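Local coordinates for tellurite resistance protein of COG3793 (Nostoc punctiforme, PDB 2OU3) that is a TerB-family protein of unconfirmed function, probably linked to tellurite resistance, that binds zinc ions and an indole aldehyde, at residues Asn26-Ser29 and Ser30-Met33; Gly56-Ser60 and Trp61-Asp65; Leu136-Leu139 and Tyr140-Ala144; Gln148-Leu151 and Asn152-Pro156. One frame throughout, in Å; residues are numbered along the deposited sequence. Where two conformers were deposited one is given.

Contact 1: Asn26-Ser29 and Ser30-Met33. With I3A (1H-indole-3-carbaldehyde), chain E.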
loop_
_atom_site.group_PDB
_atom_site.type_symbol
_atom_site.label_atom_id
_atom_site.label_comp_id
_atom_site.label_asym_id
_atom_site.label_seq_id
_atom_site.Cartn_x
_atom_site.Cartn_y
_atom_site.Cartn_z
ATOM N N ASN A 26 -12.496 12.571 6.872
ATOM C CA ASN A 26 -13.373 11.398 6.703
ATOM C C ASN A 26 -14.460 11.632 5.682
ATOM O O ASN A 26 -14.810 10.710 4.920
ATOM C CB ASN A 26 -14.014 10.968 8.005
ATOM C CG ASN A 26 -13.013 10.358 8.950
ATOM O OD1 ASN A 26 -12.315 9.420 8.610
ATOM N ND2 ASN A 26 -12.925 10.911 10.137
ATOM N N GLU A 27 -15.000 12.849 5.659
ATOM C CA GLU A 27 -16.014 13.231 4.687
ATOM C C GLU A 27 -15.509 13.052 3.240
ATOM O O GLU A 27 -16.190 12.519 2.388
ATOM C CB GLU A 27 -16.429 14.669 4.957
ATOM C CG GLU A 27 -17.286 14.821 6.235
ATOM C CD GLU A 27 -16.503 14.702 7.562
ATOM O OE1 GLU A 27 -15.301 15.029 7.589
ATOM O OE2 GLU A 27 -17.120 14.302 8.587
ATOM N N ASP A 28 -14.298 13.538 2.979
ATOM C CA ASP A 28 -13.676 13.386 1.668
ATOM C C ASP A 28 -13.372 11.935 1.308
ATOM O O ASP A 28 -13.586 11.530 0.165
ATOM C CB ASP A 28 -12.410 14.233 1.524
ATOM C CG ASP A 28 -12.696 15.685 1.084
ATOM O OD1 ASP A 28 -13.859 16.002 0.706
ATOM O OD2 ASP A 28 -11.725 16.499 1.075
ATOM N N SER A 29 -12.892 11.143 2.272
ATOM C CA SER A 29 -12.679 9.721 2.012
ATOM C C SER A 29 -13.990 9.070 1.617
ATOM O O SER A 29 -14.044 8.274 0.666
ATOM C CB SER A 29 -12.056 8.996 3.232
ATOM O OG SER A 29 -10.708 9.419 3.464
ATOM N N SER A 30 -15.054 9.420 2.333
ATOM C CA SER A 30 -16.394 8.903 2.052
ATOM C C SER A 30 -16.889 9.247 0.638
ATOM O O SER A 30 -17.279 8.368 -0.127
ATOM C CB SER A 30 -17.387 9.462 3.098
ATOM O OG SER A 30 -18.707 8.986 2.878
ATOM N N ILE A 31 -16.835 10.530 0.299
ATOM C CA ILE A 31 -17.261 11.017 -1.013
ATOM C C ILE A 31 -16.411 10.385 -2.131
ATOM O O ILE A 31 -16.947 9.895 -3.141
ATOM C CB ILE A 31 -17.237 12.570 -1.072
ATOM C CG1 ILE A 31 -18.280 13.170 -0.123
ATOM C CG2 ILE A 31 -17.539 13.071 -2.478
ATOM C CD1 ILE A 31 -18.040 14.641 0.203
ATOM N N TYR A 32 -15.096 10.332 -1.917
ATOM C CA TYR A 32 -14.192 9.700 -2.873
ATOM C C TYR A 32 -14.582 8.243 -3.126
ATOM O O TYR A 32 -14.722 7.822 -4.289
ATOM C CB TYR A 32 -12.765 9.765 -2.364
ATOM C CG TYR A 32 -11.746 8.983 -3.186
ATOM C CD1 TYR A 32 -11.170 9.534 -4.318
ATOM C CD2 TYR A 32 -11.359 7.697 -2.815
ATOM C CE1 TYR A 32 -10.241 8.826 -5.070
ATOM C CE2 TYR A 32 -10.439 6.989 -3.553
ATOM C CZ TYR A 32 -9.862 7.550 -4.661
ATOM O OH TYR A 32 -8.927 6.826 -5.367
HETATM N N MSE A 33 -14.794 7.479 -2.059
HETATM C CA MSE A 33 -15.151 6.060 -2.182
HETATM C C MSE A 33 -16.516 5.866 -2.797
HETATM O O MSE A 33 -16.716 4.940 -3.565
HETATM C CB MSE A 33 -15.099 5.330 -0.843
HETATM C CG MSE A 33 -13.717 4.981 -0.409
HETATM SE SE MSE A 33 -12.739 3.932 -1.727
HETATM C CE MSE A 33 -14.084 2.784 -2.240
HETATM O O I3A E . -9.525 9.769 0.939
HETATM C "C3'" I3A E . -8.868 9.163 0.096
HETATM C C3 I3A E . -8.619 9.845 -1.197
HETATM C C2 I3A E . -7.852 9.322 -2.203
HETATM N N I3A E . -7.828 10.242 -3.227
HETATM C C8 I3A E . -8.551 11.339 -2.923
HETATM C C9 I3A E . -9.118 11.171 -1.578
HETATM C C4 I3A E . -9.889 12.182 -0.983
HETATM C C5 I3A E . -10.140 13.322 -1.708
HETATM C C6 I3A E . -9.605 13.510 -2.992
HETATM C C7 I3A E . -8.821 12.527 -3.575
#
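Ser29 and Met33, a selenomethionine here, are joined one turn apart by the backbone of helix 26-41, the amide N of Met33 donating to Ser29 O over 2.9 Å. Ser29 is buried, and a small residue suits the place because its short side chain faces a bound 1H-indole-3-carbaldehyde, CB 3.5 Å from the aldehyde oxygen, atom O. Its OG stands anti to its own carbonyl carbon (chi1 -68°), which directs the hydroxyl to that same oxygen; OG donates a 2.8 Å hydrogen bond to ligand atom O. Ser30, also buried, turns its OG another way, anti to the backbone N (chi1 -180°). Its CB lies 3.4 Å from both Asn26 O and Glu27 O, while its amide N bonds to Asn26 O at 2.9 Å. A small side chain fits this buried position.

Asp28 lines the same pocket. Its carbonyl accepts from Tyr32 N at 2.8 Å, and its carboxylate leads away to Ser87 and to Tyr161 of the second subunit. Tyr32 completes the group: CG anti to the backbone N (chi1 173°) swings the phenol off the helix and under the indole, whose C2 lies 3.5 Å above the ring, over its centre. The broad aromatic face suits the flat heterocycle, and the hydroxyl is tied to Asp96, which also hydrogen-bonds the ligand. Serine gripping the aldehyde and tyrosine covering the rings make this first stretch of helix 26-41 one wall of the indole-carbaldehyde pocket.

Contact 2: Gly56-Ser60 and Trp61-Asp65. With I3A (1H-indole-3-carbaldehyde), chain E.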
loop_
_atom_site.group_PDB
_atom_site.type_symbol
_atom_site.label_atom_id
_atom_site.label_comp_id
_atom_site.label_asym_id
_atom_site.label_seq_id
_atom_site.Cartn_x
_atom_site.Cartn_y
_atom_site.Cartn_z
ATOM N N GLY A 56 -12.167 -2.629 1.998
ATOM C CA GLY A 56 -10.889 -2.964 2.635
ATOM C C GLY A 56 -9.823 -1.914 2.323
ATOM O O GLY A 56 -9.030 -1.527 3.185
ATOM N N PHE A 57 -9.811 -1.444 1.082
ATOM C CA PHE A 57 -8.880 -0.413 0.640
ATOM C C PHE A 57 -9.165 0.846 1.448
ATOM O O PHE A 57 -8.275 1.400 2.059
ATOM C CB PHE A 57 -9.080 -0.218 -0.861
ATOM C CG PHE A 57 -8.196 0.800 -1.496
ATOM C CD1 PHE A 57 -6.869 0.950 -1.125
ATOM C CD2 PHE A 57 -8.704 1.559 -2.549
ATOM C CE1 PHE A 57 -6.057 1.875 -1.761
ATOM C CE2 PHE A 57 -7.893 2.503 -3.185
ATOM C CZ PHE A 57 -6.594 2.657 -2.794
ATOM N N CYS A 58 -10.449 1.201 1.577
ATOM C CA CYS A 58 -10.832 2.392 2.305
ATOM C C CYS A 58 -10.489 2.258 3.794
ATOM O O CYS A 58 -9.902 3.159 4.397
ATOM C CB CYS A 58 -12.318 2.704 2.089
ATOM S SG CYS A 58 -12.900 4.186 2.949
ATOM N N ALA A 59 -10.791 1.104 4.380
ATOM C CA ALA A 59 -10.490 0.869 5.805
ATOM C C ALA A 59 -9.011 1.000 6.113
ATOM O O ALA A 59 -8.655 1.489 7.205
ATOM C CB ALA A 59 -10.990 -0.507 6.252
ATOM N N SER A 60 -8.156 0.567 5.173
ATOM C CA SER A 60 -6.717 0.576 5.389
ATOM C C SER A 60 -6.218 1.968 5.644
ATOM O O SER A 60 -5.178 2.103 6.252
ATOM C CB SER A 60 -5.940 -0.029 4.218
ATOM O OG SER A 60 -5.912 0.837 3.116
ATOM N N TRP A 61 -6.892 3.010 5.145
ATOM C CA TRP A 61 -6.407 4.392 5.361
ATOM C C TRP A 61 -6.642 4.874 6.786
ATOM O O TRP A 61 -6.228 5.975 7.154
ATOM C CB TRP A 61 -7.056 5.421 4.446
ATOM C CG TRP A 61 -7.201 4.960 3.035
ATOM C CD1 TRP A 61 -6.380 4.107 2.377
ATOM C CD2 TRP A 61 -8.240 5.313 2.118
ATOM N NE1 TRP A 61 -6.845 3.896 1.102
ATOM C CE2 TRP A 61 -7.977 4.641 0.914
ATOM C CE3 TRP A 61 -9.363 6.156 2.189
ATOM C CZ2 TRP A 61 -8.810 4.754 -0.201
ATOM C CZ3 TRP A 61 -10.176 6.264 1.095
ATOM C CH2 TRP A 61 -9.901 5.565 -0.089
ATOM N N GLY A 62 -7.335 4.088 7.575
ATOM C CA GLY A 62 -7.617 4.444 8.978
ATOM C C GLY A 62 -8.767 5.418 9.170
ATOM O O GLY A 62 -8.880 6.079 10.223
ATOM N N VAL A 63 -9.644 5.499 8.167
ATOM C CA VAL A 63 -10.896 6.286 8.273
ATOM C C VAL A 63 -11.714 5.919 9.521
ATOM O O VAL A 63 -11.620 4.803 10.044
ATOM C CB VAL A 63 -11.802 6.172 7.027
ATOM C CG1 VAL A 63 -11.091 6.704 5.822
ATOM C CG2 VAL A 63 -12.351 4.719 6.802
ATOM N N ALA A 64 -12.473 6.892 10.027
ATOM C CA ALA A 64 -13.429 6.651 11.099
ATOM C C ALA A 64 -14.362 5.527 10.710
ATOM O O ALA A 64 -14.664 5.370 9.524
ATOM C CB ALA A 64 -14.244 7.951 11.420
ATOM N N ASP A 65 -14.807 4.734 11.703
ATOM C CA ASP A 65 -15.720 3.606 11.476
ATOM C C ASP A 65 -16.998 3.975 10.744
ATOM O O ASP A 65 -17.517 3.187 9.946
ATOM C CB ASP A 65 -16.143 2.963 12.795
ATOM C CG ASP A 65 -15.034 2.113 13.418
ATOM O OD1 ASP A 65 -13.944 1.955 12.819
ATOM O OD2 ASP A 65 -15.282 1.608 14.519
HETATM O O I3A E . -9.525 9.769 0.939
HETATM C "C3'" I3A E . -8.868 9.163 0.096
HETATM C C3 I3A E . -8.619 9.845 -1.197
HETATM C C2 I3A E . -7.852 9.322 -2.203
HETATM N N I3A E . -7.828 10.242 -3.227
HETATM C C8 I3A E . -8.551 11.339 -2.923
HETATM C C9 I3A E . -9.118 11.171 -1.578
HETATM C C4 I3A E . -9.889 12.182 -0.983
HETATM C C5 I3A E . -10.140 13.322 -1.708
HETATM C C6 I3A E . -9.605 13.510 -2.992
HETATM C C7 I3A E . -8.821 12.527 -3.575
#
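Trp61 folds back beneath Phe57 and Cys58 of helix 48-60, and the tight part of the contact is built round its indole. One edge of it points at the face of Phe57, a T-shaped pair with planes at 80° and centroids 5.0 Å apart. Over one Trp61 face lies the turn holding Phe57 and Cys58: Cys58 CA makes a CH-pi contact 3.8 Å from the centroid of the six-membered ring, and Cys58 SG approaches the same ring obliquely, a sulfur-aromatic contact. The opposite face receives the bound indole aldehyde, with Trp61 CZ3 3.3 Å from its C3'. A large flat residue suits a place lying between the helix and the ligand.

Ser60, next to Trp61 in the chain, has its OG between the backbone N and carbonyl carbon (chi1 74°), where it donates to Phe57 O at 2.6 Å. The backbone also holds Trp61, its N donating to Cys58 O at 3.1 Å. Beyond, the packing thins at partly exposed Gly62 and Val63. Gly62 N bonds to Ala59 O at 2.9 Å, and its positive phi (80°) is one that glycine adopts readily. Val63 lays CG2 3.9 Å from Cys58 SG.

The grip on the indole side chain is thus mostly dispersive and aromatic: it forms no hydrogen bond across this turn, and it offers the ligand a flat, largely apolar surface.

Contact 3: Leu136-Leu139 and Tyr140-Ala144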
loop_
_atom_site.group_PDB
_atom_site.type_symbol
_atom_site.label_atom_id
_atom_site.label_comp_id
_atom_site.label_asym_id
_atom_site.label_seq_id
_atom_site.Cartn_x
_atom_site.Cartn_y
_atom_site.Cartn_z
ATOM N N LEU A 136 -4.308 4.698 -17.854
ATOM C CA LEU A 136 -4.676 4.289 -16.510
ATOM C C LEU A 136 -4.890 2.780 -16.463
ATOM O O LEU A 136 -4.460 2.123 -15.511
ATOM C CB LEU A 136 -5.938 5.015 -16.059
ATOM C CG LEU A 136 -5.717 6.493 -15.738
ATOM C CD1 LEU A 136 -7.075 7.179 -15.573
ATOM C CD2 LEU A 136 -4.812 6.683 -14.501
ATOM N N GLU A 137 -5.537 2.225 -17.491
ATOM C CA GLU A 137 -5.686 0.768 -17.585
ATOM C C GLU A 137 -4.332 0.073 -17.652
ATOM O O GLU A 137 -4.108 -0.944 -16.996
ATOM C CB GLU A 137 -6.519 0.344 -18.780
ATOM C CG GLU A 137 -7.942 0.819 -18.690
ATOM C CD GLU A 137 -8.925 -0.031 -19.481
ATOM O OE1 GLU A 137 -8.497 -0.776 -20.390
ATOM O OE2 GLU A 137 -10.144 0.060 -19.181
ATOM N N GLN A 138 -3.429 0.623 -18.448
ATOM C CA GLN A 138 -2.098 0.069 -18.583
ATOM C C GLN A 138 -1.359 0.108 -17.261
ATOM O O GLN A 138 -0.687 -0.863 -16.906
ATOM C CB GLN A 138 -1.303 0.815 -19.649
ATOM C CG GLN A 138 0.105 0.293 -19.842
ATOM C CD GLN A 138 0.846 1.052 -20.933
ATOM O OE1 GLN A 138 1.192 2.230 -20.766
ATOM N NE2 GLN A 138 1.094 0.379 -22.055
ATOM N N LEU A 139 -1.469 1.232 -16.563
ATOM C CA LEU A 139 -0.859 1.379 -15.262
ATOM C C LEU A 139 -1.365 0.279 -14.285
ATOM O O LEU A 139 -0.561 -0.381 -13.629
ATOM C CB LEU A 139 -1.134 2.753 -14.719
ATOM C CG LEU A 139 -0.549 3.029 -13.334
ATOM C CD1 LEU A 139 0.976 3.076 -13.380
ATOM C CD2 LEU A 139 -1.132 4.319 -12.810
ATOM N N TYR A 140 -2.681 0.088 -14.230
ATOM C CA TYR A 140 -3.280 -1.035 -13.511
ATOM C C TYR A 140 -2.577 -2.363 -13.874
ATOM O O TYR A 140 -2.145 -3.143 -12.992
ATOM C CB TYR A 140 -4.790 -1.149 -13.779
ATOM C CG TYR A 140 -5.250 -2.530 -13.424
ATOM C CD1 TYR A 140 -5.344 -2.905 -12.103
ATOM C CD2 TYR A 140 -5.456 -3.498 -14.393
ATOM C CE1 TYR A 140 -5.667 -4.166 -11.741
ATOM C CE2 TYR A 140 -5.796 -4.800 -14.024
ATOM C CZ TYR A 140 -5.883 -5.114 -12.696
ATOM O OH TYR A 140 -6.197 -6.372 -12.274
ATOM N N TYR A 141 -2.498 -2.679 -15.161
ATOM C CA TYR A 141 -1.962 -4.007 -15.531
ATOM C C TYR A 141 -0.528 -4.147 -15.054
ATOM O O TYR A 141 -0.139 -5.207 -14.586
ATOM C CB TYR A 141 -2.056 -4.299 -17.027
ATOM C CG TYR A 141 -3.456 -4.678 -17.461
ATOM C CD1 TYR A 141 -4.023 -5.892 -17.076
ATOM C CD2 TYR A 141 -4.214 -3.822 -18.262
ATOM C CE1 TYR A 141 -5.316 -6.234 -17.479
ATOM C CE2 TYR A 141 -5.495 -4.153 -18.664
ATOM C CZ TYR A 141 -6.039 -5.346 -18.271
ATOM O OH TYR A 141 -7.300 -5.652 -18.693
ATOM N N TYR A 142 0.247 -3.082 -15.221
ATOM C CA TYR A 142 1.648 -3.062 -14.784
ATOM C C TYR A 142 1.783 -3.157 -13.266
ATOM O O TYR A 142 2.656 -3.867 -12.759
ATOM C CB TYR A 142 2.335 -1.794 -15.261
ATOM C CG TYR A 142 2.933 -1.886 -16.642
ATOM C CD1 TYR A 142 2.142 -1.720 -17.774
ATOM C CD2 TYR A 142 4.293 -2.131 -16.822
ATOM C CE1 TYR A 142 2.672 -1.796 -19.061
ATOM C CE2 TYR A 142 4.840 -2.204 -18.109
ATOM C CZ TYR A 142 4.012 -2.037 -19.220
ATOM O OH TYR A 142 4.517 -2.099 -20.498
ATOM N N GLU A 143 0.938 -2.427 -12.542
ATOM C CA GLU A 143 0.959 -2.473 -11.079
ATOM C C GLU A 143 0.600 -3.876 -10.558
ATOM O O GLU A 143 1.294 -4.429 -9.697
ATOM C CB GLU A 143 0.025 -1.431 -10.502
ATOM C CG GLU A 143 0.541 -0.013 -10.547
ATOM C CD GLU A 143 -0.500 1.043 -10.029
ATOM O OE1 GLU A 143 -1.731 0.773 -9.947
ATOM O OE2 GLU A 143 -0.078 2.193 -9.794
ATOM N N ALA A 144 -0.434 -4.466 -11.142
ATOM C CA ALA A 144 -0.902 -5.802 -10.768
ATOM C C ALA A 144 0.185 -6.834 -11.045
ATOM O O ALA A 144 0.492 -7.667 -10.208
ATOM C CB ALA A 144 -2.190 -6.129 -11.521
#
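Gln138 and Tyr142 run side by side on one flank of helix 130-154. The glutamine is extended through CG, with chi1 and chi2 both near 180°, which lays CG 3.4 Å from Tyr142 CE1; the amide plane stands at 82° to the ring. Tyr142 CD1 also lies 3.1 Å from Gln138 O, with that oxygen in the plane of the ring, at its edge. Long amide and phenol both suit an exposed surface.

Leu139 and Glu143 cross on another flank, Leu139 CG 3.7 Å from Glu143 OE2. The carboxylate is held farther off, by Trp103 and by a salt bridge to Arg150 of the second subunit, so this turn of the long C-terminal helix of an all-helical protein forms part of the dimer interface, where buried Leu139 meets Leu146 of that subunit.

Two tyrosines share the remaining side. Tyr140 has CG anti to the backbone N (chi1 161°), which sends its ring away toward helix 94-106 and Trp103. Tyr141 swings the other way, beside its N, and its ring receives Tyr140 CD2 3.8 Å above the centre. Its hydroxyl reaches Lys116, while neighbouring Glu137 pairs with Arg120.

Contact 4: Gln148-Leu151 and Asn152-Pro156; sequences QKRL and NLLYP
Asn152 folds its amide back over the carbonyl of Gln148, ND2 3.1 Å from Gln148 O, though the angle is too poor for a hydrogen bond; the carbonyl is taken instead by Asn152 N at 3.0 Å. A short polar side chain suits this exposed flank. On the buried flank Leu154 CD1 comes obliquely to Arg150 NH1 at 4.1 Å, a marginal contact, while Leu154 CG lies 3.3 Å from Arg150 O.

In the conformer given, the Arg150 chain bends at chi2 and chi3, and its NE forms a salt bridge with Glu143 of the second subunit. The next turn closes the helix: Tyr155 N donates to Leu151 O at 2.9 Å, and Tyr155 is the first residue to leave helical angles. With CG beside its backbone N (chi1 -64°), its phenol reaches a bound 1H-indole-3-carbaldehyde and hydrogen-bonds through OH to Asp96 of the second subunit. Tyrosine suits the place by combining an aromatic ring, which touches the ligand, with a hydroxyl that bonds Asp96.

This end of helix 130-154 therefore lies against three helices of the second subunit: Leu151 meets Phe18 on its helix 4-18, Leu153 meets Gln135 on its helix 130-154, and the carbonyl of Leu153 accepts from Arg95 on its helix 94-106.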
loop_
_atom_site.group_PDB
_atom_site.type_symbol
_atom_site.label_atom_id
_atom_site.label_comp_id
_atom_site.label_asym_id
_atom_site.label_seq_id
_atom_site.Cartn_x
_atom_site.Cartn_y
_atom_site.Cartn_z
ATOM N N GLN A 148 2.516 -9.125 -8.328
ATOM C CA GLN A 148 2.639 -10.569 -8.446
ATOM C C GLN A 148 4.103 -11.020 -8.474
ATOM O O GLN A 148 4.472 -12.018 -7.827
ATOM C CB GLN A 148 1.948 -11.050 -9.713
ATOM C CG GLN A 148 0.444 -11.030 -9.649
ATOM C CD GLN A 148 -0.077 -11.816 -8.468
ATOM O OE1 GLN A 148 0.343 -12.971 -8.224
ATOM N NE2 GLN A 148 -0.956 -11.183 -7.689
ATOM N N LYS A 149 4.917 -10.282 -9.229
ATOM C CA LYS A 149 6.358 -10.511 -9.295
ATOM C C LYS A 149 7.009 -10.370 -7.921
ATOM O O LYS A 149 7.792 -11.226 -7.545
ATOM C CB LYS A 149 7.011 -9.541 -10.281
ATOM C CG LYS A 149 8.518 -9.717 -10.402
ATOM C CD LYS A 149 9.000 -9.321 -11.794
ATOM C CE LYS A 149 10.495 -9.565 -11.967
ATOM N NZ LYS A 149 10.995 -8.936 -13.230
ATOM N N ARG A 150 6.662 -9.310 -7.189
ATOM C CA ARG A 150 7.125 -9.099 -5.812
ATOM C C ARG A 150 6.818 -10.340 -4.970
ATOM O O ARG A 150 7.712 -10.942 -4.364
ATOM C CB ARG A 150 6.438 -7.851 -5.217
ATOM C CG ARG A 150 7.028 -7.299 -3.887
ATOM C CD ARG A 150 5.931 -6.672 -2.985
ATOM N NE ARG A 150 6.225 -5.335 -2.441
ATOM C CZ ARG A 150 6.384 -5.008 -1.154
ATOM N NH1 ARG A 150 6.320 -5.909 -0.162
ATOM N NH2 ARG A 150 6.623 -3.733 -0.846
ATOM N N LEU A 151 5.551 -10.709 -4.934
ATOM C CA LEU A 151 5.105 -11.781 -4.015
ATOM C C LEU A 151 5.804 -13.089 -4.342
ATOM O O LEU A 151 6.198 -13.814 -3.435
ATOM C CB LEU A 151 3.596 -11.967 -4.082
ATOM C CG LEU A 151 2.814 -10.714 -3.615
ATOM C CD1 LEU A 151 1.315 -11.004 -3.580
ATOM C CD2 LEU A 151 3.345 -10.232 -2.272
ATOM N N ASN A 152 5.946 -13.385 -5.629
ATOM C CA ASN A 152 6.607 -14.636 -6.060
ATOM C C ASN A 152 8.108 -14.661 -5.774
ATOM O O ASN A 152 8.671 -15.730 -5.519
ATOM C CB ASN A 152 6.344 -14.924 -7.545
ATOM C CG ASN A 152 4.892 -15.193 -7.839
ATOM O OD1 ASN A 152 4.146 -15.685 -6.980
ATOM N ND2 ASN A 152 4.470 -14.876 -9.067
ATOM N N LEU A 153 8.739 -13.492 -5.802
ATOM C CA LEU A 153 10.145 -13.351 -5.429
ATOM C C LEU A 153 10.331 -13.476 -3.896
ATOM O O LEU A 153 11.263 -14.146 -3.424
ATOM C CB LEU A 153 10.679 -12.015 -5.959
ATOM C CG LEU A 153 12.178 -11.726 -5.864
ATOM C CD1 LEU A 153 12.961 -12.772 -6.611
ATOM C CD2 LEU A 153 12.504 -10.319 -6.370
ATOM N N LEU A 154 9.434 -12.876 -3.113
ATOM C CA LEU A 154 9.574 -12.925 -1.651
ATOM C C LEU A 154 9.280 -14.302 -1.119
ATOM O O LEU A 154 9.957 -14.778 -0.193
ATOM C CB LEU A 154 8.636 -11.919 -0.997
ATOM C CG LEU A 154 8.908 -10.434 -1.286
ATOM C CD1 LEU A 154 8.056 -9.592 -0.359
ATOM C CD2 LEU A 154 10.372 -10.095 -1.137
ATOM N N TYR A 155 8.241 -14.925 -1.679
ATOM C CA TYR A 155 7.760 -16.216 -1.175
ATOM C C TYR A 155 7.468 -17.179 -2.310
ATOM O O TYR A 155 6.312 -17.442 -2.621
ATOM C CB TYR A 155 6.529 -16.035 -0.301
ATOM C CG TYR A 155 6.835 -15.240 0.970
ATOM C CD1 TYR A 155 7.653 -15.777 1.975
ATOM C CD2 TYR A 155 6.371 -13.936 1.125
ATOM C CE1 TYR A 155 7.942 -15.043 3.119
ATOM C CE2 TYR A 155 6.684 -13.191 2.254
ATOM C CZ TYR A 155 7.484 -13.746 3.247
ATOM O OH TYR A 155 7.795 -13.014 4.418
ATOM N N PRO A 156 8.520 -17.731 -2.893
ATOM C CA PRO A 156 8.358 -18.614 -4.040
ATOM C C PRO A 156 7.686 -19.924 -3.707
ATOM O O PRO A 156 7.022 -20.509 -4.565
ATOM C CB PRO A 156 9.795 -18.875 -4.509
ATOM C CG PRO A 156 10.685 -18.390 -3.465
ATOM C CD PRO A 156 9.933 -17.548 -2.516
#

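Overall arrangement
Contacts 1 and 2 are two walls of one indole-carbaldehyde pocket. Their centres lie 10 Å apart and they touch: Asn26 OD1 is 2.9 Å from Ala64 N, a probable hydrogen bond, and Met33 CG packs 3.5 Å from Cys58 SG. Contacts 3 and 4 follow each other along helix 130-154, their centres 18 Å apart, and both face the second subunit. Contact 1 lies across the chain's centre from both, with centres 24 Å from contact 3 and 33 Å from contact 4. Contact 4 nonetheless meets a bound indole aldehyde through Tyr155, whose partner Asp96 belongs to the other subunit, consistent with pockets completed across the dimer.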